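Side-chain contacts in legionella ubiquitin-specific protease A domain-containing protein (Legionella pneumophila subsp. pneumophila, PDB 5DGG), which is of unknown function but carries a LupA-type domain of the CA peptidase clan, consistent with a ubiquitin-specific-protease-like role in Legionella: residues 141-144 with 145-149; 159-162 with 163-167. One frame throughout, in Å; residues are numbered along the deposited sequence.

Contact 1 of 2, residues 141-144 with 145-149; sequences HKKM and KEFGA
Lys143 NZ is gripped by two carboxylates: it forms a salt bridge with Glu146 OE2 at 2.7 Å and a second one with Glu84. The ammonium comes to OE2 on the syn side, about 30° out of the carboxylate plane. It gets there because the lysine chain folds back on itself at chi2 and chi3 (-56° and -59°), turning CE toward the next helical turn. On its way Lys143 CE passes Phe147 CZ at 3.6 Å, while Lys143 CB lies over the face of that ring, 4.3 Å from its centroid, a CH-pi contact. Lys143 O sits above that same ring near its rim and also takes Phe147 N at 2.7 Å. Lys142 runs extended beside the other carboxylate oxygen, its CE 3.4 Å from Glu146 OE1, with the charged ends near each other but short of a salt bridge. Here helix 132-146 ends in a Schellman motif: Gly148, at positive phi, gives its N-H to Lys145 O, and Ala149 N reaches back to Met144 O at 3.0 Å. That closure brings Ala149 CB to 3.6 Å from Met144 CG. Met144 and Phe147 both pack on Ile22 and Met56 of the sheet, and Phe147 also stacks on Tyr54.

Contact 2 of 2, residues 159-162 with 163-167; sequences IDTL and DNLGN
Asn164 meets Asp160 twice through a single acceptor. Its side-chain ND2 lies 2.9 Å from Asp160 O, in the carbonyl plane and on a lone pair, with the oxygen close to the plane of the amide. The backbone N of Asn164 comes to the same oxygen, Asp160 O, at 3.2 Å, from above the carbonyl plane. The amide can fold back because CG stands beside the residue's own backbone N (chi1 -62°), which turns the side chain toward the preceding turn. Asn164 N also makes a weak bond to Thr161 O, whose main donor is Leu165 N at 2.7 Å.

One residue further on, Gly166 N bonds to Leu162 O at 3.1 Å, with a C=O...N angle of only 119° and the donor well above the carbonyl plane. Gly166 is where the chain leaves helix 156-165: a helix C-terminus ended by a glycine at positive phi, its last turn reinforced by an asparagine side chain bonding back to the carbonyl four residues earlier. Gly166 O is buried with no partner in the model, and the nearest side-chain atom across the contact is Thr161 CG2, 3.9 Å from Gly166 O.

At the other end, Asp163 CB packs 3.3 Å from Ile159 O, the acceptor for Asp163 N. With CG anti to the backbone N (chi1 -168°), the carboxylate reaches a salt bridge with Lys123. Thr161 OG1 bonds back to Ile157 O, fixing the rotation of that side chain.

The helix lies between two others: Ile159 meets His141 and Leu162 meets Phe135 and Ala138 of helix 132-146, while Thr161 and Leu165 pack against helix 171-183 through Val171.

In the fold
Both contacts close the C-terminal turn of a helix with a glycine at positive phi, but only contact 1 does so as a Schellman motif. Contact 1 backs onto the mixed sheet, against strands 22-29 and 54-60, and mixes a salt bridge, an aromatic face and a methionine-alanine contact. Contact 2 lies farther from the chain centre, between two helices, and depends mainly on carbonyl acceptors and one side-chain amide. Both are partly buried: Lys143 and Met144 buried and Glu146 exposed in contact 1, Thr161 and Leu162 buried and Asn164 and Leu165 exposed in contact 2. They touch directly: Ile159 CD1 packs 3.4 Å from His141 O, and Lys142 makes a long, weak ion pair with Asp163.

Contact 1 of 2, residues 141-144 with 145-149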
ATOM      1  N   HIS A 141       1.217  -2.243   6.952  1.00 24.82           N
ATOM      2  CA  HIS A 141       1.358  -2.194   8.400  1.00 25.02           C
ATOM      3  C   HIS A 141       2.802  -1.817   8.807  1.00 25.37           C
ATOM      4  O   HIS A 141       3.007  -0.983   9.669  1.00 27.03           O
ATOM      5  CB  HIS A 141       0.925  -3.525   9.000  1.00 26.21           C
ATOM      6  CG  HIS A 141      -0.558  -3.695   9.061  1.00 28.08           C
ATOM      7  ND1 HIS A 141      -1.320  -3.171  10.080  1.00 30.97           N
ATOM      8  CD2 HIS A 141      -1.429  -4.259   8.202  1.00 28.42           C
ATOM      9  CE1 HIS A 141      -2.593  -3.436   9.863  1.00 31.62           C
ATOM     10  NE2 HIS A 141      -2.686  -4.097   8.731  1.00 30.52           N
ATOM     11  N   LYS A 142       3.800  -2.418   8.174  1.00 26.04           N
ATOM     12  CA  LYS A 142       5.167  -2.065   8.447  1.00 27.51           C
ATOM     13  C   LYS A 142       5.403  -0.573   8.214  1.00 28.46           C
ATOM     14  O   LYS A 142       6.064   0.097   9.042  1.00 25.19           O
ATOM     15  CB  LYS A 142       6.096  -2.865   7.559  1.00 30.80           C
ATOM     16  CG  LYS A 142       7.558  -2.457   7.717  1.00 33.87           C
ATOM     17  CD  LYS A 142       8.472  -3.170   6.737  1.00 39.19           C
ATOM     18  CE  LYS A 142       9.905  -3.067   7.268  1.00 44.23           C
ATOM     19  NZ  LYS A 142      10.879  -3.643   6.319  1.00 47.49           N
ATOM     20  N   LYS A 143       4.865  -0.042   7.105  1.00 25.32           N
ATOM     21  CA  LYS A 143       5.012   1.395   6.857  1.00 25.20           C
ATOM     22  C   LYS A 143       4.291   2.264   7.890  1.00 24.39           C
ATOM     23  O   LYS A 143       4.771   3.339   8.266  1.00 23.57           O
ATOM     24  CB  LYS A 143       4.574   1.790   5.432  1.00 25.18           C
ATOM     25  CG  LYS A 143       5.349   1.163   4.320  1.00 26.65           C
ATOM     26  CD  LYS A 143       6.834   1.349   4.299  1.00 28.91           C
ATOM     27  CE  LYS A 143       7.291   2.773   4.242  1.00 32.13           C
ATOM     28  NZ  LYS A 143       8.756   2.786   3.857  1.00 35.89           N
ATOM     29  N   MET A 144       3.136   1.795   8.334  1.00 23.71           N
ATOM     30  CA  MET A 144       2.364   2.458   9.340  1.00 26.70           C
ATOM     31  C   MET A 144       3.216   2.699  10.582  1.00 28.85           C
ATOM     32  O   MET A 144       3.314   3.835  11.090  1.00 27.67           O
ATOM     33  CB  MET A 144       1.141   1.607   9.673  1.00 28.12           C
ATOM     34  CG  MET A 144       0.050   2.342  10.349  1.00 31.64           C
ATOM     35  SD  MET A 144      -0.837   3.480   9.242  1.00 33.53           S
ATOM     36  CE  MET A 144      -1.843   4.146  10.559  1.00 34.63           C
ATOM     37  N   LYS A 145       3.891   1.646  11.021  1.00 30.90           N
ATOM     38  CA  LYS A 145       4.854   1.744  12.144  1.00 31.63           C
ATOM     39  C   LYS A 145       6.020   2.681  11.812  1.00 30.35           C
ATOM     40  O   LYS A 145       6.334   3.604  12.600  1.00 30.79           O
ATOM     41  CB  LYS A 145       5.374   0.331  12.478  1.00 33.98           C
ATOM     42  CG  LYS A 145       6.342   0.253  13.670  1.00 37.71           C
ATOM     43  CD  LYS A 145       6.862  -1.176  13.823  1.00 39.76           C
ATOM     44  CE  LYS A 145       7.606  -1.373  15.126  1.00 46.44           C
ATOM     45  NZ  LYS A 145       7.862  -2.827  15.344  1.00 51.28           N
ATOM     46  N   GLU A 146       6.657   2.475  10.668  1.00 29.11           N
ATOM     47  CA  GLU A 146       7.765   3.322  10.262  1.00 30.90           C
ATOM     48  C   GLU A 146       7.349   4.772  10.244  1.00 30.30           C
ATOM     49  O   GLU A 146       8.129   5.627  10.623  1.00 33.91           O
ATOM     50  CB  GLU A 146       8.350   3.002   8.873  1.00 34.79           C
ATOM     51  CG  GLU A 146       9.129   1.710   8.704  1.00 39.57           C
ATOM     52  CD  GLU A 146       9.526   1.476   7.221  1.00 45.58           C
ATOM     53  OE1 GLU A 146       9.768   0.308   6.880  1.00 50.93           O
ATOM     54  OE2 GLU A 146       9.596   2.439   6.382  1.00 45.27           O
ATOM     55  N   PHE A 147       6.132   5.068   9.823  1.00 28.91           N
ATOM     56  CA  PHE A 147       5.693   6.454   9.731  1.00 29.05           C
ATOM     57  C   PHE A 147       5.290   7.034  11.079  1.00 32.41           C
ATOM     58  O   PHE A 147       4.848   8.198  11.135  1.00 31.81           O
ATOM     59  CB  PHE A 147       4.509   6.614   8.789  1.00 27.12           C
ATOM     60  CG  PHE A 147       4.811   6.294   7.358  1.00 25.58           C
ATOM     61  CD1 PHE A 147       6.098   6.323   6.856  1.00 26.13           C
ATOM     62  CD2 PHE A 147       3.780   6.009   6.506  1.00 24.66           C
ATOM     63  CE1 PHE A 147       6.341   6.063   5.516  1.00 26.71           C
ATOM     64  CE2 PHE A 147       4.002   5.703   5.190  1.00 25.31           C
ATOM     65  CZ  PHE A 147       5.281   5.743   4.676  1.00 26.18           C
ATOM     66  N   GLY A 148       5.472   6.251  12.145  1.00 34.00           N
ATOM     67  CA  GLY A 148       5.306   6.752  13.512  1.00 34.87           C
ATOM     68  C   GLY A 148       3.909   6.599  14.045  1.00 34.78           C
ATOM     69  O   GLY A 148       3.554   7.283  14.980  1.00 36.63           O
ATOM     70  N   ALA A 149       3.112   5.697  13.478  1.00 32.80           N
ATOM     71  CA  ALA A 149       1.758   5.481  13.970  1.00 33.54           C
ATOM     72  C   ALA A 149       1.858   4.910  15.383  1.00 37.18           C
ATOM     73  O   ALA A 149       2.854   4.286  15.725  1.00 39.99           O
ATOM     74  CB  ALA A 149       1.013   4.497  13.078  1.00 34.31           C
TER

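Contact 2 of 2, residues 159-162 with 163-167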
ATOM      1  N   ILE A 159       3.516  -7.504  10.690  1.00 28.49           N
ATOM      2  CA  ILE A 159       4.817  -6.929  10.435  1.00 27.91           C
ATOM      3  C   ILE A 159       5.947  -7.912  10.713  1.00 30.03           C
ATOM      4  O   ILE A 159       6.877  -8.018   9.932  1.00 28.58           O
ATOM      5  CB  ILE A 159       5.051  -5.690  11.303  1.00 28.46           C
ATOM      6  CG1 ILE A 159       4.122  -4.569  10.863  1.00 29.43           C
ATOM      7  CG2 ILE A 159       6.502  -5.252  11.234  1.00 29.09           C
ATOM      8  CD1 ILE A 159       4.034  -3.423  11.853  1.00 30.33           C
ATOM      9  N   ASP A 160       5.876  -8.578  11.869  1.00 31.83           N
ATOM     10  CA  ASP A 160       6.956  -9.491  12.283  1.00 34.74           C
ATOM     11  C   ASP A 160       6.945 -10.757  11.453  1.00 33.24           C
ATOM     12  O   ASP A 160       7.996 -11.311  11.177  1.00 36.36           O
ATOM     13  CB  ASP A 160       6.895  -9.854  13.784  1.00 37.36           C
ATOM     14  CG  ASP A 160       6.951  -8.616  14.715  1.00 40.16           C
ATOM     15  OD1 ASP A 160       7.334  -7.502  14.271  1.00 39.97           O
ATOM     16  OD2 ASP A 160       6.557  -8.768  15.888  1.00 40.66           O
ATOM     17  N   THR A 161       5.777 -11.223  11.031  1.00 32.44           N
ATOM     18  CA  THR A 161       5.766 -12.370  10.118  1.00 32.09           C
ATOM     19  C   THR A 161       6.440 -12.002   8.794  1.00 31.90           C
ATOM     20  O   THR A 161       7.387 -12.696   8.305  1.00 28.56           O
ATOM     21  CB  THR A 161       4.361 -12.913   9.912  1.00 33.29           C
ATOM     22  OG1 THR A 161       3.836 -13.316  11.185  1.00 34.31           O
ATOM     23  CG2 THR A 161       4.381 -14.105   8.954  1.00 33.82           C
ATOM     24  N   LEU A 162       5.955 -10.924   8.189  1.00 29.65           N
ATOM     25  CA  LEU A 162       6.551 -10.460   6.927  1.00 28.81           C
ATOM     26  C   LEU A 162       8.051 -10.275   7.020  1.00 29.16           C
ATOM     27  O   LEU A 162       8.814 -10.765   6.171  1.00 29.17           O
ATOM     28  CB  LEU A 162       5.942  -9.118   6.515  1.00 26.87           C
ATOM     29  CG  LEU A 162       6.636  -8.395   5.335  1.00 26.20           C
ATOM     30  CD1 LEU A 162       6.397  -9.122   4.056  1.00 26.23           C
ATOM     31  CD2 LEU A 162       6.084  -6.999   5.187  1.00 27.97           C
ATOM     32  N   ASP A 163       8.492  -9.562   8.042  1.00 30.25           N
ATOM     33  CA  ASP A 163       9.902  -9.203   8.134  1.00 33.54           C
ATOM     34  C   ASP A 163      10.848 -10.379   8.296  1.00 35.44           C
ATOM     35  O   ASP A 163      11.978 -10.369   7.775  1.00 35.68           O
ATOM     36  CB  ASP A 163      10.117  -8.282   9.318  1.00 37.54           C
ATOM     37  CG  ASP A 163      11.471  -7.643   9.293  1.00 40.59           C
ATOM     38  OD1 ASP A 163      11.702  -6.767   8.446  1.00 41.68           O
ATOM     39  OD2 ASP A 163      12.334  -8.038  10.098  1.00 44.13           O
ATOM     40  N   ASN A 164      10.404 -11.391   9.044  1.00 34.50           N
ATOM     41  CA  ASN A 164      11.273 -12.524   9.341  1.00 37.00           C
ATOM     42  C   ASN A 164      11.050 -13.714   8.479  1.00 38.47           C
ATOM     43  O   ASN A 164      12.012 -14.426   8.224  1.00 38.22           O
ATOM     44  CB  ASN A 164      11.145 -12.893  10.820  1.00 36.49           C
ATOM     45  CG  ASN A 164      11.591 -11.747  11.701  1.00 37.43           C
ATOM     46  OD1 ASN A 164      12.765 -11.515  11.836  1.00 35.99           O
ATOM     47  ND2 ASN A 164      10.652 -10.975  12.219  1.00 36.20           N
ATOM     48  N   LEU A 165       9.805 -13.937   8.029  1.00 37.56           N
ATOM     49  CA  LEU A 165       9.441 -15.160   7.300  1.00 38.36           C
ATOM     50  C   LEU A 165       8.910 -15.016   5.870  1.00 37.89           C
ATOM     51  O   LEU A 165       8.759 -16.025   5.178  1.00 35.22           O
ATOM     52  CB  LEU A 165       8.355 -15.889   8.071  1.00 40.84           C
ATOM     53  CG  LEU A 165       8.808 -16.416   9.427  1.00 45.48           C
ATOM     54  CD1 LEU A 165       7.585 -16.794  10.270  1.00 48.80           C
ATOM     55  CD2 LEU A 165       9.736 -17.606   9.204  1.00 45.13           C
ATOM     56  N   GLY A 166       8.533 -13.808   5.460  1.00 32.63           N
ATOM     57  CA  GLY A 166       7.801 -13.644   4.195  1.00 32.10           C
ATOM     58  C   GLY A 166       6.548 -14.484   4.310  1.00 31.32           C
ATOM     59  O   GLY A 166       5.847 -14.421   5.338  1.00 33.50           O
ATOM     60  N   ASN A 167       6.279 -15.274   3.284  1.00 31.50           N
ATOM     61  CA  ASN A 167       5.174 -16.243   3.318  1.00 33.06           C
ATOM     62  C   ASN A 167       5.650 -17.688   3.192  1.00 33.80           C
ATOM     63  O   ASN A 167       4.957 -18.564   2.663  1.00 36.60           O
ATOM     64  CB  ASN A 167       4.138 -15.924   2.261  1.00 34.03           C
ATOM     65  CG  ASN A 167       2.855 -16.689   2.472  1.00 35.68           C
ATOM     66  OD1 ASN A 167       2.394 -16.869   3.618  1.00 35.51           O
ATOM     67  ND2 ASN A 167       2.275 -17.164   1.377  1.00 35.83           N
TER